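Local coordinates for solute-binding periplasmic protein of iron/siderophore ABC transporter (Yersinia pestis, PDB 6B2Y) that probably captures chelated iron in the periplasm and delivers it to an ABC transporter for uptake into the cell, at residues L222-S227 against Y276-G281; V263-V268 against K313-L318. All blocks are in the same frame, centred on the assembly; numbering follows the deposited sequence.

Contact 1 (L222-S227 against Y276-G281)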
loop_
_atom_site.group_PDB
_atom_site.type_symbol
_atom_site.label_atom_id
_atom_site.label_comp_id
_atom_site.label_asym_id
_atom_site.label_seq_id
_atom_site.Cartn_x
_atom_site.Cartn_y
_atom_site.Cartn_z
ATOM N N LEU A 222 -4.668 -11.560 -2.917
ATOM C CA LEU A 222 -3.476 -10.722 -2.936
ATOM C C LEU A 222 -2.354 -11.379 -3.742
ATOM O O LEU A 222 -2.085 -12.574 -3.608
ATOM C CB LEU A 222 -3.004 -10.446 -1.512
ATOM C CG LEU A 222 -4.016 -9.679 -0.665
ATOM C CD1 LEU A 222 -3.580 -9.656 0.814
ATOM C CD2 LEU A 222 -4.172 -8.258 -1.204
ATOM N N ARG A 223 -1.673 -10.567 -4.548
ATOM C CA ARG A 223 -0.612 -11.056 -5.433
ATOM C C ARG A 223 -1.083 -12.259 -6.236
ATOM O O ARG A 223 -0.395 -13.278 -6.327
ATOM C CB ARG A 223 0.659 -11.355 -4.652
ATOM C CG ARG A 223 1.073 -10.210 -3.735
ATOM C CD ARG A 223 2.241 -10.584 -2.836
ATOM N NE ARG A 223 1.947 -11.759 -2.023
ATOM C CZ ARG A 223 2.660 -12.881 -2.067
ATOM N NH1 ARG A 223 2.335 -13.911 -1.294
ATOM N NH2 ARG A 223 3.703 -12.972 -2.890
ATOM N N ALA A 224 -2.292 -12.144 -6.784
ATOM C CA ALA A 224 -2.944 -13.237 -7.488
ATOM C C ALA A 224 -2.054 -13.796 -8.587
ATOM O O ALA A 224 -1.500 -13.044 -9.396
ATOM C CB ALA A 224 -4.257 -12.748 -8.084
ATOM N N GLY A 225 -1.935 -15.120 -8.609
ATOM C CA GLY A 225 -1.224 -15.812 -9.661
ATOM C C GLY A 225 0.279 -15.759 -9.559
ATOM O O GLY A 225 0.957 -16.333 -10.415
ATOM N N ALA A 226 0.823 -15.109 -8.531
ATOM C CA ALA A 226 2.266 -14.944 -8.429
ATOM C C ALA A 226 2.942 -16.135 -7.760
ATOM O O ALA A 226 4.023 -16.552 -8.190
ATOM C CB ALA A 226 2.593 -13.656 -7.666
ATOM N N SER A 227 2.315 -16.698 -6.735
ATOM C CA SER A 227 2.932 -17.704 -5.885
ATOM C C SER A 227 2.423 -19.098 -6.264
ATOM O O SER A 227 1.601 -19.270 -7.172
ATOM C CB SER A 227 2.666 -17.357 -4.416
ATOM O OG SER A 227 3.525 -18.067 -3.535
ATOM N N TYR A 276 -14.995 -10.502 -7.091
ATOM C CA TYR A 276 -13.629 -11.014 -7.045
ATOM C C TYR A 276 -12.664 -9.875 -7.335
ATOM O O TYR A 276 -12.856 -9.124 -8.296
ATOM C CB TYR A 276 -13.411 -12.157 -8.053
ATOM C CG TYR A 276 -11.947 -12.525 -8.217
ATOM C CD1 TYR A 276 -11.348 -13.446 -7.375
ATOM C CD2 TYR A 276 -11.171 -11.942 -9.206
ATOM C CE1 TYR A 276 -10.014 -13.783 -7.507
ATOM C CE2 TYR A 276 -9.822 -12.268 -9.346
ATOM C CZ TYR A 276 -9.258 -13.194 -8.503
ATOM O OH TYR A 276 -7.927 -13.524 -8.625
ATOM N N ILE A 277 -11.632 -9.746 -6.497
ATOM C CA ILE A 277 -10.592 -8.736 -6.659
ATOM C C ILE A 277 -9.245 -9.436 -6.645
ATOM O O ILE A 277 -8.985 -10.265 -5.766
ATOM C CB ILE A 277 -10.629 -7.670 -5.541
ATOM C CG1 ILE A 277 -12.026 -7.078 -5.393
ATOM C CG2 ILE A 277 -9.638 -6.548 -5.842
ATOM C CD1 ILE A 277 -12.092 -5.973 -4.335
ATOM N N ALA A 278 -8.380 -9.080 -7.595
ATOM C CA ALA A 278 -6.993 -9.520 -7.603
ATOM C C ALA A 278 -6.082 -8.324 -7.354
ATOM O O ALA A 278 -6.324 -7.239 -7.880
ATOM C CB ALA A 278 -6.626 -10.173 -8.950
ATOM N N SER A 279 -5.034 -8.510 -6.558
ATOM C CA SER A 279 -4.017 -7.472 -6.413
ATOM C C SER A 279 -2.745 -7.895 -7.129
ATOM O O SER A 279 -2.433 -9.085 -7.228
ATOM C CB SER A 279 -3.681 -7.151 -4.944
ATOM O OG SER A 279 -2.699 -8.032 -4.421
ATOM N N GLY A 280 -2.003 -6.899 -7.602
ATOM C CA GLY A 280 -0.724 -7.177 -8.228
ATOM C C GLY A 280 0.013 -5.899 -8.547
ATOM O O GLY A 280 -0.518 -4.796 -8.407
ATOM N N GLY A 281 1.259 -6.063 -9.008
ATOM C CA GLY A 281 2.096 -4.908 -9.289
ATOM C C GLY A 281 3.200 -5.214 -10.282
ATOM O O GLY A 281 4.280 -4.606 -10.251
HETATM O O HOH W 1 -1.006 -10.505 -9.260
#
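Leu222, Arg223 and Ala224, where the chain leaves strand 217-221, lie against the end of the neighbouring parallel strand 275-280, with the CA atoms of Leu222 and Ser279 4.8 Å apart, in the mixed sheet of an alpha/beta domain of this periplasmic binding protein. Ser279 carries the polar part with two oxygens. Arg223 N donates to Ser279 OG over 2.7 Å in a nearly straight bond (165°), and Ala224 N donates to Ser279 O over 3.1 Å with a more bent hydrogen (139°). The serine OG sits between its own backbone N and carbonyl carbon (chi1 85°), and Leu222 CD2 comes within 3.5 Å of it. OG is also hydrogen-bonded to His331. A water donates to both Ala224 O (2.6 Å) and Ser279 O (2.9 Å), bridging the two carbonyls. Next to these bonds Ala224 CB and Ala278 CB touch at 3.6 Å, and Tyr276 OH, which is hydrogen-bonded to Glu221, meets the Ala224 methyl. Backbone N-H groups at the turn out of the sheet are thus satisfied by one serine, whose hydroxyl, gripped by Arg223 N and His331, has its rotation largely fixed.

Contact 2 (V263-V268 against K313-L318)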
loop_
_atom_site.group_PDB
_atom_site.type_symbol
_atom_site.label_atom_id
_atom_site.label_comp_id
_atom_site.label_asym_id
_atom_site.label_seq_id
_atom_site.Cartn_x
_atom_site.Cartn_y
_atom_site.Cartn_z
ATOM N N VAL A 263 -5.917 -18.808 2.128
ATOM C CA VAL A 263 -7.150 -19.585 2.172
ATOM C C VAL A 263 -7.136 -20.518 0.972
ATOM O O VAL A 263 -6.818 -20.089 -0.139
ATOM C CB VAL A 263 -8.392 -18.668 2.148
ATOM C CG1 VAL A 263 -9.675 -19.476 1.951
ATOM C CG2 VAL A 263 -8.455 -17.821 3.423
ATOM N N ASN A 264 -7.458 -21.787 1.176
ATOM C CA ASN A 264 -7.308 -22.720 0.066
ATOM C C ASN A 264 -8.367 -22.467 -0.994
ATOM O O ASN A 264 -9.471 -21.978 -0.710
ATOM C CB ASN A 264 -7.366 -24.160 0.543
ATOM C CG ASN A 264 -5.986 -24.820 0.559
ATOM O OD1 ASN A 264 -5.467 -25.221 -0.485
ATOM N ND2 ASN A 264 -5.389 -24.931 1.746
ATOM N N LEU A 265 -8.027 -22.818 -2.239
ATOM C CA LEU A 265 -8.880 -22.496 -3.381
ATOM C C LEU A 265 -10.264 -23.116 -3.238
ATOM O O LEU A 265 -11.257 -22.516 -3.662
ATOM C CB LEU A 265 -8.220 -22.944 -4.685
ATOM C CG LEU A 265 -9.051 -22.711 -5.948
ATOM C CD1 LEU A 265 -9.445 -21.239 -6.061
ATOM C CD2 LEU A 265 -8.312 -23.153 -7.209
ATOM N N GLU A 266 -10.353 -24.304 -2.630
ATOM C CA GLU A 266 -11.652 -24.953 -2.478
ATOM C C GLU A 266 -12.601 -24.122 -1.624
ATOM O O GLU A 266 -13.814 -24.119 -1.868
ATOM C CB GLU A 266 -11.471 -26.349 -1.876
ATOM C CG GLU A 266 -10.637 -27.313 -2.736
ATOM C CD GLU A 266 -9.136 -27.047 -2.656
ATOM O OE1 GLU A 266 -8.438 -27.304 -3.665
ATOM O OE2 GLU A 266 -8.657 -26.582 -1.592
ATOM N N LYS A 267 -12.072 -23.403 -0.631
ATOM C CA LYS A 267 -12.931 -22.588 0.221
ATOM C C LYS A 267 -13.427 -21.350 -0.517
ATOM O O LYS A 267 -14.590 -20.963 -0.371
ATOM C CB LYS A 267 -12.188 -22.196 1.495
ATOM C CG LYS A 267 -12.030 -23.329 2.488
ATOM C CD LYS A 267 -10.690 -23.262 3.179
ATOM C CE LYS A 267 -10.676 -24.141 4.421
ATOM N NZ LYS A 267 -11.988 -24.098 5.113
ATOM N N VAL A 268 -12.558 -20.719 -1.314
ATOM C CA VAL A 268 -12.991 -19.594 -2.139
ATOM C C VAL A 268 -14.155 -20.010 -3.028
ATOM O O VAL A 268 -15.189 -19.335 -3.082
ATOM C CB VAL A 268 -11.817 -19.050 -2.973
ATOM C CG1 VAL A 268 -12.234 -17.795 -3.721
ATOM C CG2 VAL A 268 -10.623 -18.781 -2.078
ATOM N N LYS A 313 -7.109 -21.975 -13.610
ATOM C CA LYS A 313 -7.992 -23.051 -13.183
ATOM C C LYS A 313 -8.603 -22.733 -11.824
ATOM O O LYS A 313 -8.004 -22.042 -10.996
ATOM C CB LYS A 313 -7.235 -24.373 -13.114
ATOM C CG LYS A 313 -6.565 -24.777 -14.417
ATOM C CD LYS A 313 -6.105 -26.235 -14.396
ATOM C CE LYS A 313 -6.905 -27.113 -15.379
ATOM N NZ LYS A 313 -8.388 -27.135 -15.127
ATOM N N GLY A 314 -9.811 -23.255 -11.597
ATOM C CA GLY A 314 -10.520 -23.044 -10.347
ATOM C C GLY A 314 -11.162 -21.676 -10.285
ATOM O O GLY A 314 -12.389 -21.557 -10.198
ATOM N N ILE A 315 -10.323 -20.638 -10.354
ATOM C CA ILE A 315 -10.801 -19.258 -10.397
ATOM C C ILE A 315 -11.799 -19.050 -11.535
ATOM O O ILE A 315 -12.797 -18.336 -11.379
ATOM C CB ILE A 315 -9.598 -18.297 -10.508
ATOM C CG1 ILE A 315 -8.642 -18.502 -9.327
ATOM C CG2 ILE A 315 -10.046 -16.848 -10.661
ATOM C CD1 ILE A 315 -9.178 -18.022 -7.983
ATOM N N ASN A 316 -11.550 -19.657 -12.706
ATOM C CA ASN A 316 -12.411 -19.377 -13.851
ATOM C C ASN A 316 -13.775 -20.064 -13.764
ATOM O O ASN A 316 -14.579 -19.914 -14.690
ATOM C CB ASN A 316 -11.707 -19.749 -15.168
ATOM C CG ASN A 316 -11.353 -21.228 -15.268
ATOM O OD1 ASN A 316 -11.815 -22.055 -14.481
ATOM N ND2 ASN A 316 -10.521 -21.568 -16.256
ATOM N N THR A 317 -14.061 -20.789 -12.682
ATOM C CA THR A 317 -15.393 -21.331 -12.435
ATOM C C THR A 317 -16.236 -20.450 -11.513
ATOM O O THR A 317 -17.416 -20.750 -11.304
ATOM C CB THR A 317 -15.297 -22.747 -11.846
ATOM O OG1 THR A 317 -14.880 -22.681 -10.479
ATOM C CG2 THR A 317 -14.305 -23.613 -12.650
ATOM N N LEU A 318 -15.662 -19.370 -10.972
ATOM C CA LEU A 318 -16.394 -18.457 -10.105
ATOM C C LEU A 318 -17.426 -17.677 -10.903
ATOM O O LEU A 318 -17.121 -17.135 -11.968
ATOM C CB LEU A 318 -15.425 -17.481 -9.425
ATOM C CG LEU A 318 -14.492 -18.015 -8.333
ATOM C CD1 LEU A 318 -13.310 -17.051 -8.099
ATOM C CD2 LEU A 318 -15.265 -18.224 -7.035
#
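Leu265, in the first turn of helix 265-271, reaches across to Gly314 and Ile315 in the C-terminal lobe of this periplasmic binding protein, an alpha/beta domain built round a mixed sheet. Its CG lies anti to the backbone N (chi1 178°), which sends CG out from the helix, and its two methyls divide the work. CD1 meets CD1 of Ile315 at 3.8 Å, methyl against methyl, the two side chains crossing obliquely. CD2 rests on the backbone, 3.8 Å from Gly314 CA and 4.0 Å from Lys313 O. Gly314 has a positive phi (78°) and presents only its backbone here; as glycine has no side chain, CD2 can lie directly on its CA. One turn further along the helix, Val268 also faces the segment 313-318, where Leu318 CD2 packs 4.1 Å from Val268 O. The packing continues into the domain: Val268 touches Phe219 and Ile315 touches Glu221, both on strand 217-221, while Leu318 also lies on Leu269 and Pro273. No hydrogen bond joins the two segments. The 3-10 turn 315-317 holds its own shape instead: Gly314 O accepts from Thr317 N and from Thr317 OG1, the hydroxyl donating at 2.7 Å in the plane of the carbonyl.

How the contacts relate
From the N terminus, strand 217-221 runs out into 222-227; the chain then passes through strand 232-234, helix 239-245 and strands 249-250 and 260-262 and reaches 263-268, at the start of helix 265-271. The following strand, 275-280, closes contact 1 over an interval of 48 residues. Helix 299-310 comes next, and 313-318 closes contact 2 over 44 residues. The segments alternate along the chain, so the two closures cross rather than nest. Contact 1 joins the loop after strand 217-221 to the end of the adjacent parallel strand 275-280; contact 2 joins a helix to the loop between helices 299-310 and 319-322. Their centres are 13 Å apart, and Tyr276 CD1 packs 4.2 Å from Leu318 CD1.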